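Side-chain contacts in lipoprotein (Burkholderia cenocepacia, PDB 4QHQ), which binds methionine and, as a probably membrane-anchored lipoprotein of the NlpA family, probably hands it to an ABC transporter: residues L61-Q64 with V65-G69; N135-T138 with V139-A143; I171-N174 with Y175-A179; A205-K208 with D209-W212; K218-S222 with P223-E227. All coordinates share one frame; numbering follows the deposited sequence.

Contact 1 of 5, residues L61-Q64 with V65-G69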
loop_
_atom_site.group_PDB
_atom_site.type_symbol
_atom_site.label_atom_id
_atom_site.label_comp_id
_atom_site.label_asym_id
_atom_site.label_seq_id
_atom_site.Cartn_x
_atom_site.Cartn_y
_atom_site.Cartn_z
ATOM N N LEU A 61 0.549 3.590 -8.904
ATOM C CA LEU A 61 0.310 3.324 -10.320
ATOM C C LEU A 61 0.818 4.487 -11.167
ATOM O O LEU A 61 1.442 4.287 -12.209
ATOM C CB LEU A 61 -1.179 3.097 -10.561
ATOM C CG LEU A 61 -1.610 2.813 -11.997
ATOM C CD1 LEU A 61 -0.785 1.677 -12.564
ATOM C CD2 LEU A 61 -3.089 2.470 -11.998
ATOM N N ASP A 62 0.560 5.714 -10.715
ATOM C CA ASP A 62 1.023 6.899 -11.447
ATOM C C ASP A 62 2.549 6.924 -11.573
ATOM O O ASP A 62 3.092 7.256 -12.635
ATOM C CB ASP A 62 0.563 8.187 -10.752
ATOM C CG ASP A 62 -0.920 8.459 -10.938
ATOM O OD1 ASP A 62 -1.555 7.785 -11.778
ATOM O OD2 ASP A 62 -1.445 9.352 -10.238
ATOM N N SER A 63 3.230 6.577 -10.485
ATOM C CA SER A 63 4.687 6.507 -10.479
ATOM C C SER A 63 5.168 5.450 -11.466
ATOM O O SER A 63 6.098 5.680 -12.233
ATOM C CB SER A 63 5.179 6.174 -9.072
ATOM O OG SER A 63 6.582 5.991 -9.054
ATOM N N GLN A 64 4.520 4.293 -11.443
ATOM C CA GLN A 64 4.873 3.214 -12.364
ATOM C C GLN A 64 4.640 3.592 -13.834
ATOM O O GLN A 64 5.432 3.245 -14.716
ATOM C CB GLN A 64 4.081 1.958 -12.021
ATOM C CG GLN A 64 4.369 1.408 -10.637
ATOM C CD GLN A 64 5.249 0.180 -10.693
ATOM O OE1 GLN A 64 4.855 -0.855 -11.247
ATOM N NE2 GLN A 64 6.446 0.282 -10.125
ATOM N N VAL A 65 3.552 4.304 -14.096
ATOM C CA VAL A 65 3.267 4.784 -15.440
ATOM C C VAL A 65 4.337 5.792 -15.872
ATOM O O VAL A 65 4.795 5.773 -17.015
ATOM C CB VAL A 65 1.841 5.386 -15.522
ATOM C CG1 VAL A 65 1.650 6.163 -16.815
ATOM C CG2 VAL A 65 0.798 4.284 -15.363
ATOM N N LYS A 66 4.772 6.645 -14.950
ATOM C CA LYS A 66 5.794 7.635 -15.280
ATOM C C LYS A 66 7.121 6.962 -15.609
ATOM O O LYS A 66 7.878 7.426 -16.458
ATOM C CB LYS A 66 5.981 8.615 -14.121
ATOM C CG LYS A 66 7.057 9.667 -14.371
ATOM C CD LYS A 66 7.327 10.495 -13.123
ATOM C CE LYS A 66 6.201 11.476 -12.843
ATOM N NZ LYS A 66 6.132 12.540 -13.884
ATOM N N GLN A 67 7.393 5.852 -14.938
ATOM C CA GLN A 67 8.647 5.135 -15.128
ATOM C C GLN A 67 8.666 4.221 -16.353
ATOM O O GLN A 67 9.684 4.097 -17.017
ATOM C CB GLN A 67 8.956 4.302 -13.877
ATOM C CG GLN A 67 9.255 5.116 -12.630
ATOM C CD GLN A 67 9.274 4.250 -11.385
ATOM O OE1 GLN A 67 8.934 3.065 -11.438
ATOM N NE2 GLN A 67 9.673 4.833 -10.262
ATOM N N ARG A 68 7.540 3.569 -16.631
ATOM C CA ARG A 68 7.510 2.500 -17.624
ATOM C C ARG A 68 6.490 2.711 -18.744
ATOM O O ARG A 68 6.434 1.918 -19.675
ATOM C CB ARG A 68 7.216 1.165 -16.935
ATOM C CG ARG A 68 8.239 0.735 -15.900
ATOM C CD ARG A 68 9.517 0.250 -16.559
ATOM N NE ARG A 68 10.129 -0.843 -15.807
ATOM C CZ ARG A 68 9.828 -2.127 -15.980
ATOM N NH1 ARG A 68 10.430 -3.057 -15.251
ATOM N NH2 ARG A 68 8.925 -2.485 -16.884
ATOM N N GLY A 69 5.676 3.758 -18.641
ATOM C CA GLY A 69 4.674 4.046 -19.654
ATOM C C GLY A 69 3.588 2.992 -19.797
ATOM O O GLY A 69 2.984 2.864 -20.870
#

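Contact 2 of 5, residues N135-T138 with V139-A143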
loop_
_atom_site.group_PDB
_atom_site.type_symbol
_atom_site.label_atom_id
_atom_site.label_comp_id
_atom_site.label_asym_id
_atom_site.label_seq_id
_atom_site.Cartn_x
_atom_site.Cartn_y
_atom_site.Cartn_z
ATOM N N ASN A 135 4.576 15.743 -6.985
ATOM C CA ASN A 135 5.993 15.570 -6.682
ATOM C C ASN A 135 6.206 14.543 -5.580
ATOM O O ASN A 135 5.358 14.377 -4.700
ATOM C CB ASN A 135 6.633 16.893 -6.261
ATOM C CG ASN A 135 6.682 17.905 -7.384
ATOM O OD1 ASN A 135 6.460 17.570 -8.547
ATOM N ND2 ASN A 135 6.986 19.152 -7.044
ATOM N N ASN A 136 7.343 13.857 -5.631
ATOM C CA ASN A 136 7.694 12.892 -4.596
ATOM C C ASN A 136 8.973 13.267 -3.848
ATOM O O ASN A 136 10.036 13.437 -4.451
ATOM C CB ASN A 136 7.800 11.481 -5.183
ATOM C CG ASN A 136 6.455 10.937 -5.648
ATOM O OD1 ASN A 136 6.306 10.475 -6.789
ATOM N ND2 ASN A 136 5.467 10.991 -4.768
ATOM N N ALA A 137 8.856 13.390 -2.530
ATOM C CA ALA A 137 9.981 13.768 -1.678
ATOM C C ALA A 137 10.860 12.566 -1.340
ATOM O O ALA A 137 10.365 11.446 -1.207
ATOM C CB ALA A 137 9.471 14.425 -0.397
ATOM N N THR A 138 12.166 12.805 -1.209
ATOM C CA THR A 138 13.079 11.814 -0.650
ATOM C C THR A 138 13.745 12.419 0.575
ATOM O O THR A 138 13.460 13.563 0.939
ATOM C CB THR A 138 14.186 11.389 -1.635
ATOM O OG1 THR A 138 15.137 12.454 -1.787
ATOM C CG2 THR A 138 13.593 11.012 -2.981
ATOM N N VAL A 139 14.634 11.663 1.209
ATOM C CA VAL A 139 15.321 12.181 2.394
ATOM C C VAL A 139 16.168 13.419 2.079
ATOM O O VAL A 139 16.445 14.224 2.967
ATOM C CB VAL A 139 16.200 11.117 3.092
ATOM C CG1 VAL A 139 15.347 9.959 3.595
ATOM C CG2 VAL A 139 17.305 10.634 2.168
ATOM N N LEU A 140 16.561 13.581 0.815
ATOM C CA LEU A 140 17.360 14.738 0.407
ATOM C C LEU A 140 16.532 16.018 0.353
ATOM O O LEU A 140 17.079 17.109 0.179
ATOM C CB LEU A 140 18.025 14.490 -0.953
ATOM C CG LEU A 140 19.033 13.340 -0.993
ATOM C CD1 LEU A 140 19.597 13.153 -2.401
ATOM C CD2 LEU A 140 20.143 13.572 0.024
ATOM N N ASP A 141 15.218 15.884 0.509
ATOM C CA ASP A 141 14.309 17.026 0.465
ATOM C C ASP A 141 13.888 17.508 1.852
ATOM O O ASP A 141 13.050 18.399 1.983
ATOM C CB ASP A 141 13.074 16.684 -0.368
ATOM C CG ASP A 141 13.419 16.368 -1.805
ATOM O OD1 ASP A 141 14.122 17.188 -2.435
ATOM O OD2 ASP A 141 12.996 15.295 -2.302
ATOM N N ILE A 142 14.472 16.917 2.884
ATOM C CA ILE A 142 14.196 17.341 4.249
ATOM C C ILE A 142 14.878 18.683 4.539
ATOM O O ILE A 142 16.097 18.810 4.407
ATOM C CB ILE A 142 14.625 16.248 5.244
ATOM C CG1 ILE A 142 13.801 14.980 4.986
ATOM C CG2 ILE A 142 14.454 16.723 6.686
ATOM C CD1 ILE A 142 14.291 13.756 5.721
ATOM N N ALA A 143 14.076 19.684 4.905
ATOM C CA ALA A 143 14.578 21.033 5.179
ATOM C C ALA A 143 14.876 21.241 6.660
ATOM O O ALA A 143 15.841 21.921 7.022
ATOM C CB ALA A 143 13.578 22.074 4.702
#

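Contact 3 of 5, residues I171-N174 with Y175-A179. With MET (methionine), chain B.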
loop_
_atom_site.group_PDB
_atom_site.type_symbol
_atom_site.label_atom_id
_atom_site.label_comp_id
_atom_site.label_asym_id
_atom_site.label_seq_id
_atom_site.Cartn_x
_atom_site.Cartn_y
_atom_site.Cartn_z
ATOM N N ILE A 171 5.749 1.637 7.870
ATOM C CA ILE A 171 5.571 0.351 7.189
ATOM C C ILE A 171 4.176 0.223 6.605
ATOM O O ILE A 171 3.184 0.431 7.306
ATOM C CB ILE A 171 5.802 -0.840 8.151
ATOM C CG1 ILE A 171 7.150 -0.712 8.870
ATOM C CG2 ILE A 171 5.727 -2.183 7.414
ATOM C CD1 ILE A 171 7.449 -1.881 9.803
ATOM N N ASN A 172 4.116 -0.077 5.310
ATOM C CA ASN A 172 2.839 -0.347 4.638
ATOM C C ASN A 172 2.039 -1.419 5.354
ATOM O O ASN A 172 2.571 -2.430 5.795
ATOM C CB ASN A 172 3.053 -0.758 3.182
ATOM C CG ASN A 172 3.593 0.366 2.326
ATOM O OD1 ASN A 172 2.828 1.140 1.717
ATOM N ND2 ASN A 172 4.904 0.459 2.260
ATOM N N THR A 173 0.741 -1.191 5.456
ATOM C CA THR A 173 -0.113 -2.058 6.247
ATOM C C THR A 173 -0.102 -3.530 5.795
ATOM O O THR A 173 -0.114 -4.417 6.634
ATOM C CB THR A 173 -1.521 -1.461 6.347
ATOM O OG1 THR A 173 -1.463 -0.315 7.209
ATOM C CG2 THR A 173 -2.514 -2.463 6.886
ATOM N N ASN A 174 -0.035 -3.797 4.488
ATOM C CA ASN A 174 -0.012 -5.200 4.041
ATOM C C ASN A 174 1.190 -5.950 4.622
ATOM O O ASN A 174 1.063 -7.085 5.071
ATOM C CB ASN A 174 -0.071 -5.318 2.513
ATOM C CG ASN A 174 1.127 -4.720 1.830
ATOM O OD1 ASN A 174 1.263 -3.498 1.742
ATOM N ND2 ASN A 174 2.024 -5.576 1.358
ATOM N N TYR A 175 2.343 -5.290 4.634
ATOM C CA TYR A 175 3.548 -5.895 5.185
ATOM C C TYR A 175 3.517 -5.947 6.716
ATOM O O TYR A 175 3.986 -6.916 7.313
ATOM C CB TYR A 175 4.795 -5.150 4.708
ATOM C CG TYR A 175 5.036 -5.286 3.213
ATOM C CD1 TYR A 175 5.068 -6.540 2.603
ATOM C CD2 TYR A 175 5.252 -4.168 2.428
ATOM C CE1 TYR A 175 5.297 -6.657 1.245
ATOM C CE2 TYR A 175 5.470 -4.276 1.067
ATOM C CZ TYR A 175 5.503 -5.521 0.492
ATOM O OH TYR A 175 5.732 -5.664 -0.864
ATOM N N ALA A 176 2.980 -4.899 7.342
ATOM C CA ALA A 176 2.853 -4.876 8.798
ATOM C C ALA A 176 1.979 -6.028 9.265
ATOM O O ALA A 176 2.365 -6.780 10.166
ATOM C CB ALA A 176 2.296 -3.545 9.272
ATOM N N LEU A 177 0.817 -6.188 8.634
ATOM C CA LEU A 177 -0.073 -7.287 8.984
ATOM C C LEU A 177 0.572 -8.658 8.763
ATOM O O LEU A 177 0.405 -9.561 9.573
ATOM C CB LEU A 177 -1.379 -7.186 8.190
ATOM C CG LEU A 177 -2.322 -6.057 8.626
ATOM C CD1 LEU A 177 -3.451 -5.889 7.631
ATOM C CD2 LEU A 177 -2.878 -6.307 10.024
ATOM N N ALA A 178 1.310 -8.805 7.667
ATOM C CA ALA A 178 1.932 -10.089 7.355
ATOM C C ALA A 178 3.016 -10.430 8.368
ATOM O O ALA A 178 3.354 -11.598 8.551
ATOM C CB ALA A 178 2.487 -10.094 5.936
ATOM N N ALA A 179 3.533 -9.406 9.047
ATOM C CA ALA A 179 4.554 -9.577 10.074
ATOM C C ALA A 179 3.943 -9.604 11.470
ATOM O O ALA A 179 4.659 -9.499 12.466
ATOM C CB ALA A 179 5.575 -8.466 9.973
HETATM N N MET B . -1.529 -1.982 0.169
HETATM C CA MET B . -0.475 -0.967 0.133
HETATM C C MET B . -0.886 0.266 0.908
HETATM O O MET B . -2.039 0.671 0.812
HETATM C CB MET B . -0.163 -0.608 -1.324
HETATM C CG MET B . 0.970 0.423 -1.488
HETATM S SD MET B . 1.256 0.855 -3.218
HETATM C CE MET B . 1.904 -0.686 -3.872
HETATM O OXT MET B . -0.085 0.854 1.654
#

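Contact 4 of 5, residues A205-K208 with D209-W212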
loop_
_atom_site.group_PDB
_atom_site.type_symbol
_atom_site.label_atom_id
_atom_site.label_comp_id
_atom_site.label_asym_id
_atom_site.label_seq_id
_atom_site.Cartn_x
_atom_site.Cartn_y
_atom_site.Cartn_z
ATOM N N ALA A 205 -5.493 -0.919 -20.219
ATOM C CA ALA A 205 -6.376 0.088 -20.793
ATOM C C ALA A 205 -7.284 -0.501 -21.869
ATOM O O ALA A 205 -8.478 -0.207 -21.910
ATOM C CB ALA A 205 -5.564 1.227 -21.383
ATOM N N LYS A 206 -6.713 -1.340 -22.729
ATOM C CA LYS A 206 -7.464 -1.937 -23.828
ATOM C C LYS A 206 -8.565 -2.881 -23.347
ATOM O O LYS A 206 -9.488 -3.180 -24.105
ATOM C CB LYS A 206 -6.517 -2.670 -24.778
ATOM N N ASP A 207 -8.473 -3.342 -22.103
ATOM C CA ASP A 207 -9.452 -4.279 -21.560
ATOM C C ASP A 207 -10.488 -3.610 -20.678
ATOM O O ASP A 207 -11.367 -4.283 -20.150
ATOM C CB ASP A 207 -8.767 -5.365 -20.723
ATOM C CG ASP A 207 -8.027 -6.382 -21.563
ATOM O OD1 ASP A 207 -8.171 -6.375 -22.805
ATOM O OD2 ASP A 207 -7.313 -7.215 -20.969
ATOM N N LYS A 208 -10.371 -2.298 -20.492
ATOM C CA LYS A 208 -11.119 -1.619 -19.432
ATOM C C LYS A 208 -12.631 -1.721 -19.596
ATOM O O LYS A 208 -13.368 -1.655 -18.616
ATOM C CB LYS A 208 -10.698 -0.149 -19.303
ATOM C CG LYS A 208 -11.129 0.735 -20.457
ATOM C CD LYS A 208 -10.497 2.115 -20.343
ATOM C CE LYS A 208 -10.901 3.010 -21.500
ATOM N NZ LYS A 208 -12.360 3.313 -21.489
ATOM N N ASP A 209 -13.090 -1.921 -20.828
ATOM C CA ASP A 209 -14.521 -1.996 -21.082
ATOM C C ASP A 209 -15.024 -3.423 -21.318
ATOM O O ASP A 209 -16.178 -3.619 -21.687
ATOM C CB ASP A 209 -14.900 -1.088 -22.254
ATOM C CG ASP A 209 -14.776 0.385 -21.908
ATOM O OD1 ASP A 209 -15.164 0.769 -20.782
ATOM O OD2 ASP A 209 -14.289 1.158 -22.760
ATOM N N GLN A 210 -14.169 -4.414 -21.090
ATOM C CA GLN A 210 -14.589 -5.803 -21.223
ATOM C C GLN A 210 -15.613 -6.152 -20.145
ATOM O O GLN A 210 -15.491 -5.723 -19.007
ATOM C CB GLN A 210 -13.382 -6.737 -21.146
ATOM C CG GLN A 210 -12.410 -6.569 -22.307
ATOM C CD GLN A 210 -12.967 -7.112 -23.607
ATOM O OE1 GLN A 210 -13.833 -6.500 -24.232
ATOM N NE2 GLN A 210 -12.479 -8.276 -24.017
ATOM N N PRO A 211 -16.641 -6.927 -20.515
ATOM C CA PRO A 211 -17.665 -7.266 -19.518
ATOM C C PRO A 211 -17.138 -7.928 -18.241
ATOM O O PRO A 211 -17.712 -7.699 -17.177
ATOM C CB PRO A 211 -18.580 -8.225 -20.280
ATOM C CG PRO A 211 -18.473 -7.766 -21.704
ATOM C CD PRO A 211 -17.048 -7.302 -21.880
ATOM N N TRP A 212 -16.074 -8.720 -18.328
ATOM C CA TRP A 212 -15.571 -9.398 -17.135
ATOM C C TRP A 212 -15.040 -8.409 -16.107
ATOM O O TRP A 212 -15.022 -8.701 -14.907
ATOM C CB TRP A 212 -14.506 -10.451 -17.463
ATOM C CG TRP A 212 -13.251 -9.919 -18.086
ATOM C CD1 TRP A 212 -12.952 -9.877 -19.415
ATOM C CD2 TRP A 212 -12.106 -9.387 -17.399
ATOM N NE1 TRP A 212 -11.701 -9.336 -19.603
ATOM C CE2 TRP A 212 -11.161 -9.033 -18.383
ATOM C CE3 TRP A 212 -11.795 -9.176 -16.053
ATOM C CZ2 TRP A 212 -9.926 -8.473 -18.060
ATOM C CZ3 TRP A 212 -10.568 -8.625 -15.740
ATOM C CH2 TRP A 212 -9.652 -8.277 -16.735
HETATM O O HOH W 1 -12.014 -2.379 -23.474
#

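Contact 5 of 5, residues K218-S222 with P223-E227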
loop_
_atom_site.group_PDB
_atom_site.type_symbol
_atom_site.label_atom_id
_atom_site.label_comp_id
_atom_site.label_asym_id
_atom_site.label_seq_id
_atom_site.Cartn_x
_atom_site.Cartn_y
_atom_site.Cartn_z
ATOM N N LYS A 218 -17.383 -6.071 -9.270
ATOM C CA LYS A 218 -18.608 -6.348 -8.510
ATOM C C LYS A 218 -18.365 -7.431 -7.455
ATOM O O LYS A 218 -18.829 -7.324 -6.309
ATOM C CB LYS A 218 -19.754 -6.766 -9.441
ATOM N N ALA A 219 -17.615 -8.457 -7.845
ATOM C CA ALA A 219 -17.232 -9.531 -6.927
ATOM C C ALA A 219 -16.393 -9.020 -5.767
ATOM O O ALA A 219 -16.565 -9.471 -4.640
ATOM C CB ALA A 219 -16.480 -10.630 -7.666
ATOM N N TYR A 220 -15.482 -8.089 -6.042
ATOM C CA TYR A 220 -14.662 -7.535 -4.987
ATOM C C TYR A 220 -15.522 -6.638 -4.107
ATOM O O TYR A 220 -15.473 -6.720 -2.874
ATOM C CB TYR A 220 -13.483 -6.743 -5.547
ATOM C CG TYR A 220 -12.416 -6.488 -4.495
ATOM C CD1 TYR A 220 -12.650 -5.628 -3.417
ATOM C CD2 TYR A 220 -11.187 -7.125 -4.568
ATOM C CE1 TYR A 220 -11.679 -5.413 -2.446
ATOM C CE2 TYR A 220 -10.218 -6.914 -3.607
ATOM C CZ TYR A 220 -10.469 -6.058 -2.557
ATOM O OH TYR A 220 -9.492 -5.845 -1.609
ATOM N N GLN A 221 -16.307 -5.779 -4.751
ATOM C CA GLN A 221 -17.094 -4.776 -4.036
ATOM C C GLN A 221 -18.415 -5.371 -3.576
ATOM O O GLN A 221 -19.492 -4.887 -3.919
ATOM C CB GLN A 221 -17.309 -3.546 -4.915
ATOM C CG GLN A 221 -16.002 -2.872 -5.324
ATOM C CD GLN A 221 -16.220 -1.619 -6.156
ATOM O OE1 GLN A 221 -17.302 -1.404 -6.707
ATOM N NE2 GLN A 221 -15.194 -0.780 -6.245
ATOM N N SER A 222 -18.309 -6.429 -2.782
ATOM C CA SER A 222 -19.453 -7.231 -2.375
ATOM C C SER A 222 -19.598 -7.227 -0.860
ATOM O O SER A 222 -18.630 -6.965 -0.149
ATOM C CB SER A 222 -19.256 -8.667 -2.855
ATOM O OG SER A 222 -18.077 -9.217 -2.293
ATOM N N PRO A 223 -20.812 -7.515 -0.360
ATOM C CA PRO A 223 -21.003 -7.597 1.093
ATOM C C PRO A 223 -20.090 -8.635 1.747
ATOM O O PRO A 223 -19.592 -8.390 2.845
ATOM C CB PRO A 223 -22.470 -8.014 1.229
ATOM C CG PRO A 223 -23.116 -7.504 -0.013
ATOM C CD PRO A 223 -22.083 -7.657 -1.094
ATOM N N GLU A 224 -19.878 -9.770 1.082
ATOM C CA GLU A 224 -19.033 -10.830 1.625
ATOM C C GLU A 224 -17.616 -10.335 1.861
ATOM O O GLU A 224 -17.015 -10.593 2.899
ATOM C CB GLU A 224 -18.994 -12.031 0.677
ATOM C CG GLU A 224 -20.276 -12.849 0.622
ATOM C CD GLU A 224 -21.216 -12.413 -0.490
ATOM O OE1 GLU A 224 -21.079 -11.270 -0.977
ATOM O OE2 GLU A 224 -22.089 -13.220 -0.881
ATOM N N VAL A 225 -17.080 -9.626 0.878
ATOM C CA VAL A 225 -15.719 -9.109 0.974
ATOM C C VAL A 225 -15.595 -7.987 2.016
ATOM O O VAL A 225 -14.644 -7.962 2.804
ATOM C CB VAL A 225 -15.217 -8.662 -0.412
ATOM C CG1 VAL A 225 -13.889 -7.950 -0.314
ATOM C CG2 VAL A 225 -15.094 -9.869 -1.333
ATOM N N LYS A 226 -16.566 -7.076 2.041
ATOM C CA LYS A 226 -16.556 -6.015 3.041
ATOM C C LYS A 226 -16.596 -6.608 4.444
ATOM O O LYS A 226 -15.856 -6.176 5.323
ATOM C CB LYS A 226 -17.726 -5.053 2.847
ATOM C CG LYS A 226 -17.890 -4.066 3.997
ATOM C CD LYS A 226 -19.036 -3.106 3.756
ATOM C CE LYS A 226 -18.665 -2.069 2.717
ATOM N NZ LYS A 226 -19.647 -0.943 2.690
ATOM N N GLU A 227 -17.440 -7.613 4.635
ATOM C CA GLU A 227 -17.553 -8.271 5.933
ATOM C C GLU A 227 -16.230 -8.930 6.314
ATOM O O GLU A 227 -15.791 -8.840 7.465
ATOM C CB GLU A 227 -18.672 -9.313 5.905
#

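Contact 1 of 5, residues L61-Q64 with V65-G69
The carboxamides of Q64 and Q67, almost one helical turn apart, are inclined to each other by 63°, so neither lies flat on the other's face. Their nearest atoms, Q64 NE2 and Q67 OE1, are 4.0 Å apart, too far for a hydrogen bond. The stronger partner of the Q64 amide is elsewhere: its OE1 accepts from N42. The other end of the Q67 amide faces S63, with Q67 NE2 3.5 Å from S63 OG, and the Q67 CG methylene passes 3.2 Å from S63 O. Serine is small enough to let this longer chain lie back over it, and both residues also touch P108 at the start of helix 108-120. On a different side of the helix the link is apolar: L61 CD1 reaches V65 CG2 at 4.1 Å. V65 CG2 sits beside its own backbone N and close over the carbonyl of L61, where a compact beta-branched residue fits. D62 turns outward, its OD1 held by Q58 one turn earlier. Beneath these side chains run the backbone bonds, such as V65 N to L61 O at 2.8 Å and R68 N to Q64 O at 2.9 Å. These i to i+3 and i to i+4 contacts are those of the last turns of an alpha-helix, here helix 58-68, which G69 follows with the positive phi (64°) common just beyond a helix C-terminus.

Contact 2 of 5, residues N135-T138 with V139-A143
A137 meets D141 through close carbon-oxygen packing: A137 CA is 3.4 Å from D141 OD2, and its methyl CB also lies near that oxygen. Alanine offers little bulk here, so the carboxylate can come right up to the chain, while the backbone N of A137 is held by N112 OD1. The next residue, T138, carries the contact. Its backbone N gives a nearly straight bond (170°) to D141 OD2, 2.8 Å long and received on the anti side of the carboxylate. In return D141 N donates to T138 O over 2.9 Å, approaching from above the carbonyl plane. The T138 hydroxyl adds a third link: with chi1 at 72°, OG1 lies between the flanking backbone groups and accepts from L140 N at 3.2 Å, closing an ST turn. OG1 thus takes the N-H of L140 and the D141 carboxylate that of T138, two side-chain-to-backbone bonds that brace the 3-10 turn 139-141; only half of a capping box is met. Threonine's OG1, one bond from CB, can reach the amide two residues on, and aspartate's short arm brings OD2 back to T138 N. The turn lies at the surface, between helix 108-120, where T138 touches E111, and strand 150-154, where V139 rests on I151; from it the chain passes into strand 142-144, paired with strand 125-126.

Contact 3 of 5, residues I171-N174 with Y175-A179
An amide nitrogen sits over the middle of an aromatic ring: N174 ND2 lies 3.3 Å above the plane of the Y175 ring, although the two residues are neighbours in sequence. The amide and ring planes are inclined by 51°, so this is an approach of the nitrogen end to the pi face, with no flat stacking. A chi1 of 64° places N174 CG between its own backbone N and carbonyl carbon, folding the short side chain back toward Y175. The other end of the amide is fixed too, since N174 OD1 accepts from Y38 OH and comes within 3.5 Å of the alpha-carbon CA of the bound methionine. An asparagine suits this place because one small planar group can meet a ring and a ligand at once. N172 and N174 both line the methionine pocket, in the cleft between the two lobes that characterises periplasmic-binding-protein folds. N172 stands at the N-cap of helix 173-178; its side chain makes no capping bond, but its carbonyl O accepts from A176 N at 2.9 Å. Away from the ligand the packing is apolar. T173 and L177 run side by side, T173 CG2 touching L177 CD1 at 3.6 Å, and T173 O receives an almost straight bond from L177 N. I171, ending strand 168-171, sends CG2, anti to its backbone N, against the helix, 4.1 Å from both A176 CB and Y175 CB; the small alanine lets strand and helix lie close, and I171 and A176 both touch Y86.

Contact 4 of 5, residues A205-K208 with D209-W212
K208 and D209 form a salt bridge, K208 NZ lying 3.2 Å from D209 OD2 and reaching it from above the carboxylate plane. The two neighbours run side by side. With its chi1 of 70°, the lysine brings its chain past the aspartate, and a final bend turns the ammonium onto the oxygen. Both are exposed, so water probably weakens the attraction. The backbone is held by its own bond: Q210 N donates to D207 O at 3.0 Å, at an N-H...O angle of 165°, closing a type I beta turn from D207 to Q210. A water bridges the residue before the turn to its third position, donating to K206 O and accepting from D209 N at 2.9 Å. D207 begins the turn, and its side chain has a stronger partner outside it, R204, salt-bridged to OD2. That oxygen also lies near the plane of the W212 indole at the ring's edge, 4.1 Å from CZ2, with carboxylate and ring planes 75° apart; an edge carrying C-H groups suits a negative oxygen better than a face. Packing beyond this is slight; Q210, modelled in two conformers, lies loosely near D207. The segment links two elements of one lobe: strand 199-204 runs out into it, A205 bonds through its backbone to K71 just before strand 72-80, and the turn carries the chain into helix 211-220, whose first turn contains W212.

Contact 5 of 5, residues K218-S222 with P223-E227
A serine N-cap followed by a proline separates two helices here: helix 211-220 ends, Q221 forms an inverse gamma turn, and S222 caps helix 223-233. Serine is a classic choice for such a site, since its short hydroxyl can reach forward to the N-H groups of the first turn, which lack carbonyl partners within the helix. S222 OG, lying between its own backbone N and carbonyl carbon (chi1 60°), accepts a weak capping bond from V225 N at 3.3 Å. The same hydroxyl donates to A219 O at 2.8 Å, a bond reaching back into the last turn of the preceding helix, so one buried oxygen ties both helix ends together. The S222 carbonyl opens the regular pattern, taking K226 N at 3.0 Å in a nearly straight bond. P223 follows at the first helical position, where a residue without an N-H costs no bond. V225 fills the inside of the bend: its CB lies 3.1 Å from Y220 O, and CG1, anti to the backbone N, reaches the Y220 ring, 4.0 Å from CE1, the two side chains crossing at about a right angle. Tyrosine suits this buried place, its large ring reaching across to strand 72-80 and meeting W15 of helix 10-26, while V225 adds a compact branch against V18 of that helix. The K226 chain leads away from the bend, its NZ salt-bridged to the C-terminal carboxylate of F241. P223 CD stands 3.5 Å from S222 CB, a tight approach that follows from the peptide link.

Contact 3 is the most buried, with its centre about 9 Å from that of the chain, and the only one containing residues of the methionine pocket; it combines an amide-aromatic contact with apolar packing. Contacts 1 and 5 are partly buried and use helix ends, one closing helix 58-68 at a glycine, the other capping helix 223-233 with serine. Contacts 2 and 4 are surface turns about 37 Å apart between centres, both built on short 3-10 segments but differing in chemistry: reciprocal aspartate and threonine bonds in one, a solvent-facing salt bridge and a water in the other. Helix 211-220 joins contacts 4 and 5, beginning in one and ending in the other.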